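Local coordinates for protein trimethylamine-N-oxide reductase (Haemophilus influenzae, PDB 7L5I) that probably reduces N-oxides such as trimethylamine N-oxide, and possibly S-oxides, at a molybdenum centre carried by two pterin guanine dinucleotide cofactors, at residues N123-V128 with R159-T164; I543-A548 with G552-Y557. All blocks are in the same frame, centred on the assembly; numbering follows the deposited sequence.

Contact 1: residues N123-V128 with R159-T164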
ATOM      1  N   ASN A 123     -30.196   7.638 -11.961  1.00 15.03           N
ATOM      2  CA  ASN A 123     -31.068   6.766 -12.736  1.00 15.58           C
ATOM      3  C   ASN A 123     -30.414   5.425 -13.046  1.00 15.75           C
ATOM      4  O   ASN A 123     -31.088   4.385 -13.027  1.00 16.59           O
ATOM      5  CB  ASN A 123     -31.481   7.467 -14.025  1.00 18.15           C
ATOM      6  CG  ASN A 123     -32.461   8.593 -13.772  1.00 32.34           C
ATOM      7  OD1 ASN A 123     -33.277   8.524 -12.852  1.00 29.31           O
ATOM      8  ND2 ASN A 123     -32.382   9.641 -14.580  1.00 39.29           N
ATOM      9  N   GLN A 124     -29.114   5.431 -13.366  1.00 13.15           N
ATOM     10  CA  GLN A 124     -28.413   4.187 -13.674  1.00 14.11           C
ATOM     11  C   GLN A 124     -28.243   3.307 -12.448  1.00 17.29           C
ATOM     12  O   GLN A 124     -28.365   2.076 -12.546  1.00 16.76           O
ATOM     13  CB  GLN A 124     -27.053   4.494 -14.294  1.00 14.33           C
ATOM     14  CG  GLN A 124     -27.170   4.955 -15.717  1.00 18.12           C
ATOM     15  CD  GLN A 124     -27.688   3.829 -16.600  1.00 22.30           C
ATOM     16  OE1 GLN A 124     -27.072   2.762 -16.673  1.00 20.93           O
ATOM     17  NE2 GLN A 124     -28.813   4.046 -17.238  1.00 23.95           N
ATOM     18  N   LEU A 125     -27.978   3.910 -11.275  1.00 15.73           N
ATOM     19  CA  LEU A 125     -27.871   3.092 -10.073  1.00 14.93           C
ATOM     20  C   LEU A 125     -29.247   2.618  -9.623  1.00 17.76           C
ATOM     21  O   LEU A 125     -29.390   1.495  -9.138  1.00 16.33           O
ATOM     22  CB  LEU A 125     -27.186   3.872  -8.955  1.00 16.18           C
ATOM     23  CG  LEU A 125     -25.696   4.178  -9.163  1.00 14.21           C
ATOM     24  CD1 LEU A 125     -25.177   5.051  -8.031  1.00 17.56           C
ATOM     25  CD2 LEU A 125     -24.860   2.901  -9.279  1.00 18.26           C
ATOM     26  N   LYS A 126     -30.268   3.463  -9.773  1.00 15.17           N
ATOM     27  CA  LYS A 126     -31.620   3.037  -9.446  1.00 18.00           C
ATOM     28  C   LYS A 126     -32.038   1.845 -10.293  1.00 17.62           C
ATOM     29  O   LYS A 126     -32.688   0.918  -9.793  1.00 19.43           O
ATOM     30  CB  LYS A 126     -32.598   4.197  -9.621  1.00 22.15           C
ATOM     31  CG  LYS A 126     -33.980   3.884  -9.046  1.00 30.52           C
ATOM     32  CD  LYS A 126     -35.056   4.850  -9.524  1.00 44.22           C
ATOM     33  CE  LYS A 126     -36.464   4.295  -9.227  1.00 52.59           C
ATOM     34  NZ  LYS A 126     -37.242   4.018 -10.475  1.00 67.04           N
ATOM     35  N   ARG A 127     -31.668   1.842 -11.580  1.00 15.24           N
ATOM     36  CA  ARG A 127     -32.011   0.718 -12.443  1.00 18.07           C
ATOM     37  C   ARG A 127     -31.413  -0.569 -11.903  1.00 17.93           C
ATOM     38  O   ARG A 127     -32.095  -1.601 -11.816  1.00 17.39           O
ATOM     39  CB  ARG A 127     -31.523   0.982 -13.868  1.00 20.00           C
ATOM     40  CG  ARG A 127     -31.787  -0.171 -14.841  1.00 24.87           C
ATOM     41  CD  ARG A 127     -31.268   0.137 -16.255  1.00 29.56           C
ATOM     42  NE  ARG A 127     -31.976   1.244 -16.902  1.00 33.18           N
ATOM     43  CZ  ARG A 127     -31.583   1.836 -18.032  1.00 39.42           C
ATOM     44  NH1 ARG A 127     -30.477   1.443 -18.650  1.00 29.80           N
ATOM     45  NH2 ARG A 127     -32.294   2.833 -18.543  1.00 38.55           N
ATOM     46  N   VAL A 128     -30.128  -0.534 -11.532  1.00 16.54           N
ATOM     47  CA  VAL A 128     -29.490  -1.735 -11.005  1.00 14.49           C
ATOM     48  C   VAL A 128     -30.116  -2.141  -9.678  1.00 17.59           C
ATOM     49  O   VAL A 128     -30.336  -3.335  -9.412  1.00 19.38           O
ATOM     50  CB  VAL A 128     -27.972  -1.523 -10.855  1.00 17.95           C
ATOM     51  CG1 VAL A 128     -27.378  -2.725 -10.138  1.00 19.48           C
ATOM     52  CG2 VAL A 128     -27.315  -1.310 -12.219  1.00 18.47           C
ATOM     53  N   ARG A 159     -20.841   5.543   2.361  1.00 12.63           N
ATOM     54  CA  ARG A 159     -21.915   6.144   3.139  1.00 13.38           C
ATOM     55  C   ARG A 159     -23.141   6.377   2.274  1.00 13.33           C
ATOM     56  O   ARG A 159     -24.271   6.062   2.677  1.00 12.82           O
ATOM     57  CB  ARG A 159     -21.447   7.455   3.754  1.00 12.62           C
ATOM     58  CG  ARG A 159     -22.434   8.049   4.768  1.00 14.10           C
ATOM     59  CD  ARG A 159     -21.860   9.341   5.337  1.00 14.58           C
ATOM     60  NE  ARG A 159     -22.822   9.989   6.216  1.00 16.21           N
ATOM     61  CZ  ARG A 159     -22.945   9.716   7.506  1.00 17.35           C
ATOM     62  NH1 ARG A 159     -22.135   8.832   8.090  1.00 15.60           N
ATOM     63  NH2 ARG A 159     -23.874  10.334   8.228  1.00 18.77           N
ATOM     64  N   TYR A 160     -22.949   6.928   1.076  1.00 13.11           N
ATOM     65  CA  TYR A 160     -24.058   7.092   0.150  1.00 11.45           C
ATOM     66  C   TYR A 160     -24.652   5.750  -0.263  1.00 14.89           C
ATOM     67  O   TYR A 160     -25.877   5.595  -0.318  1.00 14.69           O
ATOM     68  CB  TYR A 160     -23.588   7.877  -1.082  1.00 13.34           C
ATOM     69  CG  TYR A 160     -24.514   7.691  -2.257  1.00 12.33           C
ATOM     70  CD1 TYR A 160     -25.711   8.370  -2.338  1.00 14.10           C
ATOM     71  CD2 TYR A 160     -24.206   6.805  -3.267  1.00 15.28           C
ATOM     72  CE1 TYR A 160     -26.574   8.173  -3.402  1.00 14.93           C
ATOM     73  CE2 TYR A 160     -25.050   6.599  -4.324  1.00 15.83           C
ATOM     74  CZ  TYR A 160     -26.236   7.273  -4.401  1.00 18.23           C
ATOM     75  OH  TYR A 160     -27.066   7.055  -5.475  1.00 21.63           O
ATOM     76  N   MET A 161     -23.799   4.763  -0.554  1.00 13.85           N
ATOM     77  CA  MET A 161     -24.303   3.465  -0.991  1.00 13.03           C
ATOM     78  C   MET A 161     -25.107   2.803   0.119  1.00 16.71           C
ATOM     79  O   MET A 161     -26.165   2.207  -0.137  1.00 15.79           O
ATOM     80  CB  MET A 161     -23.148   2.570  -1.426  1.00 16.12           C
ATOM     81  CG  MET A 161     -22.555   2.985  -2.764  1.00 16.42           C
ATOM     82  SD  MET A 161     -23.726   2.799  -4.138  1.00 18.39           S
ATOM     83  CE  MET A 161     -22.726   3.398  -5.497  1.00 17.18           C
ATOM     84  N   ASN A 162     -24.649   2.943   1.358  1.00 14.02           N
ATOM     85  CA  ASN A 162     -25.383   2.362   2.477  1.00 15.12           C
ATOM     86  C   ASN A 162     -26.695   3.081   2.711  1.00 16.26           C
ATOM     87  O   ASN A 162     -27.703   2.436   3.004  1.00 17.73           O
ATOM     88  CB  ASN A 162     -24.527   2.361   3.734  1.00 15.12           C
ATOM     89  CG  ASN A 162     -23.594   1.195   3.773  1.00 15.07           C
ATOM     90  OD1 ASN A 162     -23.879   0.149   3.203  1.00 17.35           O
ATOM     91  ND2 ASN A 162     -22.469   1.358   4.451  1.00 17.50           N
ATOM     92  N   ALA A 163     -26.704   4.403   2.577  1.00 15.69           N
ATOM     93  CA  ALA A 163     -27.953   5.141   2.744  1.00 15.00           C
ATOM     94  C   ALA A 163     -28.992   4.797   1.682  1.00 18.71           C
ATOM     95  O   ALA A 163     -30.184   5.012   1.912  1.00 18.37           O
ATOM     96  CB  ALA A 163     -27.691   6.643   2.718  1.00 17.39           C
ATOM     97  N   THR A 164     -28.577   4.297   0.522  1.00 15.31           N
ATOM     98  CA  THR A 164     -29.498   3.956  -0.551  1.00 17.76           C
ATOM     99  C   THR A 164     -29.717   2.456  -0.722  1.00 18.98           C
ATOM    100  O   THR A 164     -30.327   2.054  -1.706  1.00 21.30           O
ATOM    101  CB  THR A 164     -29.041   4.572  -1.878  1.00 17.69           C
ATOM    102  OG1 THR A 164     -27.669   4.214  -2.180  1.00 17.83           O
ATOM    103  CG2 THR A 164     -29.162   6.105  -1.824  1.00 20.40           C
TER
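Tyr-160 and Met-161, the two residues that receive Leu-125 across this contact, also turn their backbone carbonyls to a single hydroxyl at the end of their helix. Thr-164 OG1 lies 2.9 Å from Tyr-160 O and 3.2 Å from Met-161 O. Its one proton can serve either acceptor, while Arg-129 adds a weak hydrogen bond to the same oxygen. With chi1 at 54°, the Thr-164 side chain folds back onto the last helical turn, and OG1 also comes to rest 4.0 Å above one face of the Tyr-160 ring plane, toward the rim. The backbone N of Thr-164 bonds to the same two carbonyls, weakly to Tyr-160 O and at 3.3 Å to Met-161 O, so hydroxyl and amide share these acceptors.

Against this polar end, the touch between the segments is small and apolar, burying 102 Å² in all. Leu-125 makes it with one methyl. CD1 meets the Tyr-160 ring at its edge, near the ring plane, 4.0 Å from CE2 and 3.8 Å from OH. The same methyl lies 3.9 Å from Met-161 CE. Tyr-160 CG is anti to the backbone N (chi1 161°), which carries the ring off the helix and its phenol end to the leucine; Met-161 gets there instead by a bend at chi2, its side chain meeting Leu-125 at about a right angle.

This is packing within the molybdopterin oxidoreductase fold, with the Tyr-160 side chain about 12 Å from a bound MGD. Helix 114-131, which links the two outermost strands of a six-stranded mixed sheet, is thereby joined to helix 153-163. Both pack on that sheet: Leu-125 on Ala-456 and Ile-485, Met-161 on Tyr-458 and Ile-137, so that strand 456-460 is shared by the two helices.

Contact 2: residues I543-A548 with G552-Y557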
ATOM      1  N   ILE A 543     -20.858  15.950  -4.020  1.00 13.08           N
ATOM      2  CA  ILE A 543     -21.381  15.037  -5.029  1.00 13.88           C
ATOM      3  C   ILE A 543     -22.389  14.078  -4.402  1.00 13.83           C
ATOM      4  O   ILE A 543     -23.485  13.846  -4.934  1.00 14.31           O
ATOM      5  CB  ILE A 543     -20.233  14.262  -5.709  1.00 12.73           C
ATOM      6  CG1 ILE A 543     -19.348  15.223  -6.534  1.00 13.16           C
ATOM      7  CG2 ILE A 543     -20.817  13.198  -6.596  1.00 14.62           C
ATOM      8  CD1 ILE A 543     -18.078  14.628  -7.041  1.00 13.58           C
ATOM      9  N   PHE A 544     -22.021  13.487  -3.273  1.00 13.96           N
ATOM     10  CA  PHE A 544     -22.873  12.461  -2.689  1.00 13.11           C
ATOM     11  C   PHE A 544     -24.064  13.070  -1.982  1.00 13.28           C
ATOM     12  O   PHE A 544     -25.113  12.427  -1.916  1.00 14.77           O
ATOM     13  CB  PHE A 544     -22.044  11.545  -1.781  1.00 14.79           C
ATOM     14  CG  PHE A 544     -21.089  10.682  -2.581  1.00 14.03           C
ATOM     15  CD1 PHE A 544     -21.584   9.833  -3.552  1.00 16.53           C
ATOM     16  CD2 PHE A 544     -19.704  10.787  -2.437  1.00 14.47           C
ATOM     17  CE1 PHE A 544     -20.726   9.058  -4.345  1.00 15.31           C
ATOM     18  CE2 PHE A 544     -18.859  10.035  -3.241  1.00 13.26           C
ATOM     19  CZ  PHE A 544     -19.368   9.175  -4.187  1.00 15.37           C
ATOM     20  N   VAL A 545     -23.954  14.311  -1.505  1.00 12.94           N
ATOM     21  CA  VAL A 545     -25.143  15.002  -1.009  1.00 13.76           C
ATOM     22  C   VAL A 545     -26.171  15.158  -2.124  1.00 15.61           C
ATOM     23  O   VAL A 545     -27.377  14.938  -1.919  1.00 14.46           O
ATOM     24  CB  VAL A 545     -24.770  16.366  -0.406  1.00 16.30           C
ATOM     25  CG1 VAL A 545     -26.041  17.206  -0.191  1.00 20.17           C
ATOM     26  CG2 VAL A 545     -24.018  16.185   0.876  1.00 17.87           C
ATOM     27  N   GLU A 546     -25.724  15.557  -3.316  1.00 13.83           N
ATOM     28  CA  GLU A 546     -26.642  15.685  -4.443  1.00 17.65           C
ATOM     29  C   GLU A 546     -27.253  14.343  -4.846  1.00 16.83           C
ATOM     30  O   GLU A 546     -28.439  14.273  -5.181  1.00 17.31           O
ATOM     31  CB  GLU A 546     -25.936  16.317  -5.638  1.00 19.33           C
ATOM     32  CG  GLU A 546     -25.626  17.793  -5.441  1.00 26.87           C
ATOM     33  CD  GLU A 546     -26.845  18.675  -5.669  1.00 45.28           C
ATOM     34  OE1 GLU A 546     -26.803  19.854  -5.249  1.00 54.84           O
ATOM     35  OE2 GLU A 546     -27.837  18.189  -6.269  1.00 37.41           O
ATOM     36  N   LEU A 547     -26.460  13.264  -4.849  1.00 13.04           N
ATOM     37  CA  LEU A 547     -27.040  11.968  -5.146  1.00 12.89           C
ATOM     38  C   LEU A 547     -27.996  11.529  -4.035  1.00 15.07           C
ATOM     39  O   LEU A 547     -29.050  10.949  -4.309  1.00 14.74           O
ATOM     40  CB  LEU A 547     -25.931  10.932  -5.353  1.00 15.01           C
ATOM     41  CG  LEU A 547     -25.135  11.223  -6.626  1.00 13.31           C
ATOM     42  CD1 LEU A 547     -23.869  10.361  -6.650  1.00 12.39           C
ATOM     43  CD2 LEU A 547     -25.977  10.947  -7.866  1.00 14.73           C
ATOM     44  N   ALA A 548     -27.640  11.797  -2.771  1.00 14.92           N
ATOM     45  CA  ALA A 548     -28.508  11.427  -1.652  1.00 14.69           C
ATOM     46  C   ALA A 548     -29.851  12.142  -1.753  1.00 17.43           C
ATOM     47  O   ALA A 548     -30.902  11.547  -1.512  1.00 16.83           O
ATOM     48  CB  ALA A 548     -27.826  11.764  -0.333  1.00 14.83           C
ATOM     49  N   GLY A 552     -33.689  10.748  -1.871  1.00 18.10           N
ATOM     50  CA  GLY A 552     -34.534  11.021  -0.724  1.00 22.57           C
ATOM     51  C   GLY A 552     -33.896  10.806   0.626  1.00 24.12           C
ATOM     52  O   GLY A 552     -34.621  10.750   1.625  1.00 23.37           O
ATOM     53  N   VAL A 553     -32.553  10.721   0.707  1.00 15.78           N
ATOM     54  CA  VAL A 553     -31.893  10.402   1.969  1.00 17.42           C
ATOM     55  C   VAL A 553     -30.816  11.430   2.319  1.00 18.73           C
ATOM     56  O   VAL A 553     -29.823  11.106   2.980  1.00 17.75           O
ATOM     57  CB  VAL A 553     -31.301   8.980   1.927  1.00 19.98           C
ATOM     58  CG1 VAL A 553     -32.396   7.918   1.717  1.00 20.17           C
ATOM     59  CG2 VAL A 553     -30.277   8.851   0.809  1.00 17.42           C
ATOM     60  N   GLU A 554     -31.000  12.680   1.901  1.00 15.34           N
ATOM     61  CA  GLU A 554     -30.008  13.696   2.226  1.00 16.41           C
ATOM     62  C   GLU A 554     -29.876  13.899   3.736  1.00 22.94           C
ATOM     63  O   GLU A 554     -28.766  14.056   4.259  1.00 17.93           O
ATOM     64  CB  GLU A 554     -30.351  15.016   1.545  1.00 19.57           C
ATOM     65  CG  GLU A 554     -29.275  16.059   1.761  1.00 25.09           C
ATOM     66  CD  GLU A 554     -29.734  17.461   1.445  1.00 41.12           C
ATOM     67  OE1 GLU A 554     -30.555  17.625   0.516  1.00 51.68           O
ATOM     68  OE2 GLU A 554     -29.280  18.394   2.143  1.00 50.92           O
ATOM     69  N   GLU A 555     -30.996  13.935   4.465  1.00 19.69           N
ATOM     70  CA  GLU A 555     -30.883  14.233   5.883  1.00 21.74           C
ATOM     71  C   GLU A 555     -30.106  13.150   6.624  1.00 19.47           C
ATOM     72  O   GLU A 555     -29.337  13.459   7.550  1.00 18.37           O
ATOM     73  CB  GLU A 555     -32.281  14.425   6.477  1.00 24.96           C
ATOM     74  CG  GLU A 555     -32.976  15.688   5.958  1.00 29.36           C
ATOM     75  CD  GLU A 555     -33.659  15.522   4.585  1.00 32.11           C
ATOM     76  OE1 GLU A 555     -33.712  14.396   4.026  1.00 24.04           O
ATOM     77  OE2 GLU A 555     -34.160  16.543   4.066  1.00 28.64           O
ATOM     78  N   GLN A 556     -30.308  11.879   6.252  1.00 17.91           N
ATOM     79  CA  GLN A 556     -29.525  10.800   6.846  1.00 18.85           C
ATOM     80  C   GLN A 556     -28.057  10.940   6.483  1.00 19.00           C
ATOM     81  O   GLN A 556     -27.177  10.671   7.305  1.00 19.86           O
ATOM     82  CB  GLN A 556     -30.035   9.439   6.371  1.00 25.69           C
ATOM     83  CG  GLN A 556     -31.468   9.127   6.809  1.00 35.56           C
ATOM     84  CD  GLN A 556     -32.510   9.516   5.775  1.00 34.92           C
ATOM     85  OE1 GLN A 556     -32.483  10.621   5.216  1.00 27.93           O
ATOM     86  NE2 GLN A 556     -33.439   8.604   5.511  1.00 44.28           N
ATOM     87  N   TYR A 557     -27.777  11.374   5.255  1.00 17.51           N
ATOM     88  CA  TYR A 557     -26.389  11.448   4.803  1.00 15.92           C
ATOM     89  C   TYR A 557     -25.617  12.532   5.547  1.00 16.84           C
ATOM     90  O   TYR A 557     -24.498  12.300   6.016  1.00 16.03           O
ATOM     91  CB  TYR A 557     -26.337  11.676   3.283  1.00 14.73           C
ATOM     92  CG  TYR A 557     -24.955  11.572   2.740  1.00 15.12           C
ATOM     93  CD1 TYR A 557     -24.460  10.344   2.362  1.00 15.21           C
ATOM     94  CD2 TYR A 557     -24.119  12.692   2.637  1.00 15.73           C
ATOM     95  CE1 TYR A 557     -23.171  10.211   1.895  1.00 15.14           C
ATOM     96  CE2 TYR A 557     -22.804  12.557   2.144  1.00 16.60           C
ATOM     97  CZ  TYR A 557     -22.361  11.303   1.787  1.00 13.73           C
ATOM     98  OH  TYR A 557     -21.075  11.120   1.296  1.00 17.34           O
TER
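Helix 540-550 ends in a Schellman motif that turns the chain directly into the short helix 554-558. Gly-552 takes a positive phi of 81°, a conformation that favours glycine, and Val-553 N then reaches back to Ala-548 O at 2.9 Å. The N-H points almost straight at the oxygen (168°), although the donor stands above the carbonyl plane. Val-553 is at the same time the N-cap residue of the next helix, so the end of one helix and the start of the next share neighbouring residues.

The side chains fill the angle between them. Ala-548 CB lies 3.9 Å from Tyr-557 CB and close to a methyl of Val-553. Val-545 divides its two methyls: CG1 rests on the aliphatic part of Glu-554, toward the more exposed side, and CG2 approaches Tyr-557 CD2 at 3.9 Å. A chi1 of -172° swings the Tyr-557 ring back along the preceding helix until one face covers the carbonyl carbon of Phe-544, whose side chain lies about 7 Å from a bound MGD. The phenol oxygen ends 3.3 Å from Phe-544 CB and is hydrogen-bonded to the backbone oxygen of Leu-156.

The two contacts, with centres 11 Å apart, show how one helix can meet one neighbour by a small, mainly apolar touch and another by packing and polar bonds together. Contact 1 is wholly buried and joins two helices some thirty residues apart in the chain; contact 2 is only partly buried and local, held by a backbone bond as well as packing. Helix 153-163 supplies one half of contact 1 and also borders contact 2. Tyr-160 meets Leu-125 in contact 1, yet its CE1 packs 3.4 Å from Leu-547 CB of helix 540-550. Arg-159 NE probably donates to Tyr-557 O at 2.9 Å, and Arg-159 NH2 forms a salt bridge with Glu-559.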